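Local coordinates for silicatein alpha (Tethya aurantium, PDB 6ZQ3), which is a papain-family cysteine peptidase homologue that probably takes part in forming the silica of sponge spicules, at residues C57-Y61 / V73-Y77; D154-S160 / K203-G208. One frame throughout, in Å; residues are numbered along the deposited sequence.

Interaction 1: residues C57-Y61 / V73-Y77; sequences CSVPY and VAFLY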
ATOM      1  N   CYS A  57      -1.807   0.757 -17.172  1.00 45.01           N
ATOM      2  CA  CYS A  57      -2.899   1.637 -17.677  1.00 46.10           C
ATOM      3  C   CYS A  57      -3.000   3.025 -17.062  1.00 46.69           C
ATOM      4  O   CYS A  57      -3.796   3.832 -17.520  1.00 50.83           O
ATOM      5  CB  CYS A  57      -4.256   0.950 -17.529  1.00 43.53           C
ATOM      6  SG  CYS A  57      -4.267  -0.793 -18.013  1.00 52.98           S
ATOM      7  N   SER A  58      -2.209   3.324 -16.041  1.00 46.33           N
ATOM      8  CA  SER A  58      -2.323   4.620 -15.394  1.00 45.92           C
ATOM      9  C   SER A  58      -1.281   5.641 -15.858  1.00 45.43           C
ATOM     10  O   SER A  58      -1.105   6.662 -15.207  1.00 45.01           O
ATOM     11  CB  SER A  58      -2.266   4.454 -13.867  1.00 47.22           C
ATOM     12  OG  SER A  58      -0.948   4.219 -13.413  1.00 47.95           O
ATOM     13  N   VAL A  59      -0.606   5.395 -16.979  1.00 49.06           N
ATOM     14  CA  VAL A  59       0.389   6.368 -17.495  1.00 50.34           C
ATOM     15  C   VAL A  59      -0.246   7.722 -17.816  1.00 51.28           C
ATOM     16  O   VAL A  59       0.349   8.755 -17.514  1.00 55.57           O
ATOM     17  CB  VAL A  59       1.193   5.834 -18.710  1.00 47.36           C
ATOM     18  CG1 VAL A  59       2.011   6.938 -19.363  1.00 48.87           C
ATOM     19  CG2 VAL A  59       2.133   4.746 -18.246  1.00 49.07           C
ATOM     20  N   PRO A  60      -1.456   7.717 -18.407  1.00 51.98           N
ATOM     21  CA  PRO A  60      -2.138   8.968 -18.704  1.00 50.60           C
ATOM     22  C   PRO A  60      -2.709   9.694 -17.495  1.00 55.48           C
ATOM     23  O   PRO A  60      -3.107  10.862 -17.636  1.00 54.04           O
ATOM     24  CB  PRO A  60      -3.272   8.552 -19.637  1.00 48.62           C
ATOM     25  CG  PRO A  60      -2.858   7.223 -20.180  1.00 55.15           C
ATOM     26  CD  PRO A  60      -2.154   6.575 -19.027  1.00 55.35           C
ATOM     27  N   TYR A  61      -2.750   9.044 -16.328  1.00 52.33           N
ATOM     28  CA  TYR A  61      -3.191   9.747 -15.111  1.00 49.95           C
ATOM     29  C   TYR A  61      -1.995  10.292 -14.372  1.00 50.42           C
ATOM     30  O   TYR A  61      -2.153  10.964 -13.370  1.00 54.06           O
ATOM     31  CB  TYR A  61      -4.076   8.864 -14.236  1.00 45.84           C
ATOM     32  CG  TYR A  61      -5.286   8.420 -14.997  1.00 45.28           C
ATOM     33  CD1 TYR A  61      -5.213   7.346 -15.873  1.00 48.91           C
ATOM     34  CD2 TYR A  61      -6.493   9.108 -14.904  1.00 46.33           C
ATOM     35  CE1 TYR A  61      -6.310   6.947 -16.613  1.00 51.34           C
ATOM     36  CE2 TYR A  61      -7.608   8.714 -15.649  1.00 48.98           C
ATOM     37  CZ  TYR A  61      -7.506   7.625 -16.494  1.00 52.01           C
ATOM     38  OH  TYR A  61      -8.580   7.190 -17.228  1.00 58.39           O
ATOM     39  N   VAL A  73      -2.835   9.121  -7.827  1.00 42.39           N
ATOM     40  CA  VAL A  73      -2.987   8.931  -9.254  1.00 41.97           C
ATOM     41  C   VAL A  73      -3.462   7.500  -9.622  1.00 42.08           C
ATOM     42  O   VAL A  73      -4.178   7.338 -10.588  1.00 41.73           O
ATOM     43  CB  VAL A  73      -1.653   9.248  -9.951  1.00 43.67           C
ATOM     44  CG1 VAL A  73      -1.738   8.917 -11.430  1.00 48.27           C
ATOM     45  CG2 VAL A  73      -1.243  10.712  -9.733  1.00 42.36           C
ATOM     46  N   ALA A  74      -3.076   6.479  -8.859  1.00 45.17           N
ATOM     47  CA  ALA A  74      -3.618   5.104  -9.048  1.00 51.61           C
ATOM     48  C   ALA A  74      -5.108   5.005  -8.689  1.00 50.35           C
ATOM     49  O   ALA A  74      -5.886   4.287  -9.331  1.00 53.48           O
ATOM     50  CB  ALA A  74      -2.821   4.076  -8.235  1.00 49.21           C
ATOM     51  N   PHE A  75      -5.508   5.724  -7.657  1.00 48.84           N
ATOM     52  CA  PHE A  75      -6.911   5.751  -7.262  1.00 46.54           C
ATOM     53  C   PHE A  75      -7.805   6.462  -8.301  1.00 45.83           C
ATOM     54  O   PHE A  75      -8.921   6.000  -8.574  1.00 45.54           O
ATOM     55  CB  PHE A  75      -7.045   6.415  -5.901  1.00 43.96           C
ATOM     56  CG  PHE A  75      -6.482   5.614  -4.763  1.00 46.71           C
ATOM     57  CD1 PHE A  75      -6.623   4.239  -4.709  1.00 50.26           C
ATOM     58  CD2 PHE A  75      -5.878   6.248  -3.699  1.00 48.34           C
ATOM     59  CE1 PHE A  75      -6.136   3.511  -3.636  1.00 52.58           C
ATOM     60  CE2 PHE A  75      -5.401   5.526  -2.618  1.00 50.28           C
ATOM     61  CZ  PHE A  75      -5.523   4.154  -2.589  1.00 51.64           C
ATOM     62  N   LEU A  76      -7.309   7.570  -8.857  1.00 44.55           N
ATOM     63  CA  LEU A  76      -7.968   8.327  -9.955  1.00 48.56           C
ATOM     64  C   LEU A  76      -8.213   7.431 -11.180  1.00 49.14           C
ATOM     65  O   LEU A  76      -9.324   7.348 -11.696  1.00 49.28           O
ATOM     66  CB  LEU A  76      -7.067   9.501 -10.350  1.00 53.48           C
ATOM     67  CG  LEU A  76      -7.605  10.813 -10.908  1.00 61.30           C
ATOM     68  CD1 LEU A  76      -8.867  11.272 -10.176  1.00 66.56           C
ATOM     69  CD2 LEU A  76      -6.509  11.876 -10.800  1.00 61.58           C
ATOM     70  N   TYR A  77      -7.168   6.726 -11.618  1.00 46.56           N
ATOM     71  CA  TYR A  77      -7.327   5.700 -12.626  1.00 45.96           C
ATOM     72  C   TYR A  77      -8.460   4.723 -12.264  1.00 44.01           C
ATOM     73  O   TYR A  77      -9.380   4.527 -13.043  1.00 42.60           O
ATOM     74  CB  TYR A  77      -6.032   4.919 -12.835  1.00 48.78           C
ATOM     75  CG  TYR A  77      -6.275   3.709 -13.705  1.00 49.99           C
ATOM     76  CD1 TYR A  77      -6.382   3.833 -15.080  1.00 47.22           C
ATOM     77  CD2 TYR A  77      -6.465   2.457 -13.149  1.00 48.93           C
ATOM     78  CE1 TYR A  77      -6.628   2.733 -15.871  1.00 46.77           C
ATOM     79  CE2 TYR A  77      -6.726   1.357 -13.940  1.00 48.51           C
ATOM     80  CZ  TYR A  77      -6.805   1.504 -15.299  1.00 47.12           C
ATOM     81  OH  TYR A  77      -7.045   0.404 -16.086  1.00 49.80           O
TER
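Two tyrosines, one from each segment, carry this contact between the loop that leaves helix 51-57 and one face of helix 71-80. Tyr61 lays its ring against the helix backbone: Tyr77 CA sits over one face of the Tyr61 ring, 4.0 Å from the centroid and almost on the ring normal, a CH-pi contact. The Tyr77 ring presents its edge to the face of Tyr61 in an offset edge-to-face pair, with centroids 5.6 Å apart, planes at 77° and Tyr61 CE1 3.5 Å from Tyr77 CD1. The Tyr77 side chain runs along the loop: Ser58 CB lies 3.9 Å from Tyr77 CB, and Cys57 CB 3.4 Å from Tyr77 CE1. Val73, one helical turn earlier, packs its CG1 3.7 Å from Tyr61 CB. No hydrogen bond crosses the interface; Ser58 OG is hydrogen-bonded to Asn63 and to Ile54 O. Cys57, disulfide-bonded to Cys99, places its SG 5.4 Å from the Tyr77 ring centroid, an oblique sulfur-aromatic contact within the helical domain of the papain fold.

Interaction 2: residues D154-S160 / K203-G208; sequences DSSRCSS and KYNQCG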
ATOM      1  N   ASP A 154      13.791   1.902  13.828  1.00 59.38           N
ATOM      2  CA  ASP A 154      13.796   3.115  14.627  1.00 59.03           C
ATOM      3  C   ASP A 154      15.053   3.853  14.230  1.00 62.01           C
ATOM      4  O   ASP A 154      16.092   3.711  14.862  1.00 71.90           O
ATOM      5  CB  ASP A 154      13.803   2.734  16.105  1.00 62.32           C
ATOM      6  CG  ASP A 154      13.378   3.866  17.022  1.00 61.34           C
ATOM      7  OD1 ASP A 154      13.342   5.054  16.623  1.00 57.75           O
ATOM      8  OD2 ASP A 154      13.076   3.535  18.176  1.00 67.18           O
ATOM      9  N   SER A 155      14.949   4.593  13.134  1.00 64.94           N
ATOM     10  CA  SER A 155      16.090   5.146  12.434  1.00 67.55           C
ATOM     11  C   SER A 155      16.312   6.598  12.853  1.00 67.37           C
ATOM     12  O   SER A 155      15.376   7.386  12.969  1.00 65.30           O
ATOM     13  CB  SER A 155      15.861   5.049  10.915  1.00 72.76           C
ATOM     14  OG  SER A 155      16.916   5.624  10.148  1.00 73.69           O
ATOM     15  N   SER A 156      17.573   6.932  13.065  1.00 68.06           N
ATOM     16  CA  SER A 156      17.992   8.276  13.420  1.00 73.30           C
ATOM     17  C   SER A 156      18.141   9.148  12.166  1.00 73.74           C
ATOM     18  O   SER A 156      17.909  10.347  12.213  1.00 69.81           O
ATOM     19  CB  SER A 156      19.334   8.204  14.176  1.00 75.27           C
ATOM     20  OG  SER A 156      19.473   6.958  14.860  1.00 73.92           O
ATOM     21  N   ARG A 157      18.528   8.532  11.047  1.00 80.44           N
ATOM     22  CA  ARG A 157      18.816   9.264   9.795  1.00 80.38           C
ATOM     23  C   ARG A 157      17.593   9.484   8.852  1.00 72.84           C
ATOM     24  O   ARG A 157      17.741  10.068   7.784  1.00 66.33           O
ATOM     25  CB  ARG A 157      19.964   8.549   9.048  1.00 75.18           C
ATOM     26  N   CYS A 158      16.404   9.034   9.268  1.00 73.80           N
ATOM     27  CA  CYS A 158      15.181   9.033   8.437  1.00 68.14           C
ATOM     28  C   CYS A 158      14.654  10.454   8.267  1.00 70.23           C
ATOM     29  O   CYS A 158      14.573  11.215   9.241  1.00 72.82           O
ATOM     30  CB  CYS A 158      14.075   8.179   9.098  1.00 62.66           C
ATOM     31  SG  CYS A 158      13.399   6.925   8.006  1.00 69.18           S
ATOM     32  N   SER A 159      14.279  10.795   7.038  1.00 67.29           N
ATOM     33  CA  SER A 159      13.622  12.069   6.730  1.00 64.14           C
ATOM     34  C   SER A 159      12.094  11.923   6.764  1.00 61.23           C
ATOM     35  O   SER A 159      11.553  10.845   6.518  1.00 60.03           O
ATOM     36  CB  SER A 159      14.069  12.548   5.358  1.00 64.89           C
ATOM     37  OG  SER A 159      13.557  13.832   5.090  1.00 79.13           O
ATOM     38  N   SER A 160      11.403  13.013   7.063  1.00 62.54           N
ATOM     39  CA  SER A 160       9.943  13.000   7.172  1.00 66.84           C
ATOM     40  C   SER A 160       9.258  13.751   6.033  1.00 68.00           C
ATOM     41  O   SER A 160       8.119  14.156   6.183  1.00 67.76           O
ATOM     42  CB  SER A 160       9.499  13.621   8.501  1.00 67.07           C
ATOM     43  OG  SER A 160      10.346  13.224   9.558  1.00 76.19           O
ATOM     44  N   LYS A 203       6.712   8.548  17.036  1.00 61.77           N
ATOM     45  CA  LYS A 203       7.995   9.188  17.184  1.00 59.48           C
ATOM     46  C   LYS A 203       7.991  10.364  16.238  1.00 55.20           C
ATOM     47  O   LYS A 203       8.826  10.477  15.358  1.00 58.19           O
ATOM     48  CB  LYS A 203       9.124   8.201  16.890  1.00 63.50           C
ATOM     49  CG  LYS A 203       9.293   7.105  17.935  1.00 68.52           C
ATOM     50  CD  LYS A 203       9.557   7.690  19.319  1.00 74.25           C
ATOM     51  CE  LYS A 203      10.090   6.665  20.308  1.00 76.65           C
ATOM     52  NZ  LYS A 203      11.485   6.245  19.972  1.00 83.27           N
ATOM     53  N   TYR A 204       7.013  11.241  16.411  1.00 57.70           N
ATOM     54  CA  TYR A 204       6.956  12.487  15.665  1.00 53.98           C
ATOM     55  C   TYR A 204       7.102  12.245  14.158  1.00 49.86           C
ATOM     56  O   TYR A 204       7.821  12.961  13.460  1.00 49.24           O
ATOM     57  CB  TYR A 204       8.048  13.426  16.184  1.00 58.89           C
ATOM     58  CG  TYR A 204       7.802  14.890  15.910  1.00 60.40           C
ATOM     59  CD1 TYR A 204       6.835  15.593  16.624  1.00 58.96           C
ATOM     60  CD2 TYR A 204       8.565  15.575  14.958  1.00 62.86           C
ATOM     61  CE1 TYR A 204       6.614  16.942  16.389  1.00 70.09           C
ATOM     62  CE2 TYR A 204       8.366  16.921  14.710  1.00 71.10           C
ATOM     63  CZ  TYR A 204       7.384  17.607  15.418  1.00 79.43           C
ATOM     64  OH  TYR A 204       7.178  18.955  15.157  1.00 85.13           O
ATOM     65  N   ASN A 205       6.400  11.226  13.672  1.00 47.49           N
ATOM     66  CA  ASN A 205       6.306  10.931  12.254  1.00 45.95           C
ATOM     67  C   ASN A 205       7.644  10.553  11.644  1.00 45.57           C
ATOM     68  O   ASN A 205       8.072  11.120  10.631  1.00 44.72           O
ATOM     69  CB  ASN A 205       5.669  12.100  11.478  1.00 48.12           C
ATOM     70  CG  ASN A 205       5.372  11.736  10.033  1.00 47.99           C
ATOM     71  OD1 ASN A 205       4.979  10.608   9.741  1.00 44.84           O
ATOM     72  ND2 ASN A 205       5.592  12.677   9.118  1.00 49.44           N
ATOM     73  N   GLN A 206       8.278   9.565  12.268  1.00 44.69           N
ATOM     74  CA  GLN A 206       9.550   9.057  11.832  1.00 45.75           C
ATOM     75  C   GLN A 206       9.399   8.387  10.457  1.00 47.34           C
ATOM     76  O   GLN A 206       8.464   7.618  10.258  1.00 49.17           O
ATOM     77  CB  GLN A 206      10.064   8.053  12.870  1.00 48.93           C
ATOM     78  CG  GLN A 206      11.510   7.653  12.670  1.00 48.84           C
ATOM     79  CD  GLN A 206      11.921   6.535  13.591  1.00 51.36           C
ATOM     80  OE1 GLN A 206      12.190   5.423  13.144  1.00 51.46           O
ATOM     81  NE2 GLN A 206      11.966   6.816  14.883  1.00 58.19           N
ATOM     82  N   CYS A 207      10.313   8.710   9.530  1.00 46.96           N
ATOM     83  CA  CYS A 207      10.334   8.208   8.143  1.00 47.93           C
ATOM     84  C   CYS A 207       9.183   8.738   7.259  1.00 50.08           C
ATOM     85  O   CYS A 207       8.980   8.285   6.104  1.00 43.97           O
ATOM     86  CB  CYS A 207      10.394   6.673   8.133  1.00 53.80           C
ATOM     87  SG  CYS A 207      11.850   6.044   9.018  1.00 60.13           S
ATOM     88  N   GLY A 208       8.457   9.711   7.806  1.00 46.61           N
ATOM     89  CA  GLY A 208       7.350  10.347   7.117  1.00 51.13           C
ATOM     90  C   GLY A 208       6.230   9.382   6.837  1.00 50.17           C
ATOM     91  O   GLY A 208       5.624   9.447   5.774  1.00 48.76           O
TER
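Gln206 uses both ends of its amide to hold the 154-160 loop: NE2 donates to Asp154 OD1 at 2.8 Å, while OE1 accepts from Ser155 N at 2.9 Å. Next to this pair, Lys203 NZ lies 3.6 Å from Asp154 OD2, a long salt bridge between two exposed side chains. The two loops belong to the beta-rich domain of the papain fold, following strands 152-153 and 196-200, which pair in parallel, and the Cys158-Cys207 disulfide (SG to SG 2.0 Å, chi3 108°) ties them together covalently. Further along, Ser160 OG makes a weak hydrogen bond to Asn205 O at 3.3 Å. Asn205 O also accepts from Gly208 N at 3.2 Å, closing a type II beta turn with Gln206 and Cys207 at its centre. Asn205 OD1 takes a hydrogen bond from Ala210 N. Gly208 has positive phi, and any CB there would crowd Ser160, whose CA lies 3.7 Å from Gly208 CA. Beside them, Cys207 CA makes a CA-H...O contact of 3.3 Å with Ser159 O.

Interactions 1 and 2 lie in the two different domains of the papain fold, their centres 29 Å apart and their nearest atoms about 14 Å, and share no helix, strand or loop. Both are partly buried near the periphery, and each involves a disulfide: 154-160/203-208 holds both cysteines of its bridge, whereas 57-61 supplies one, whose partner Cys99 lies outside the contact. Interaction 1 sets a loop against a helix 12 residues away in sequence and relies on aromatic and apolar packing. Interaction 2 joins two irregular loops 43 residues apart; a disulfide and hydrogen bonds hold it, with a long salt bridge at its exposed side.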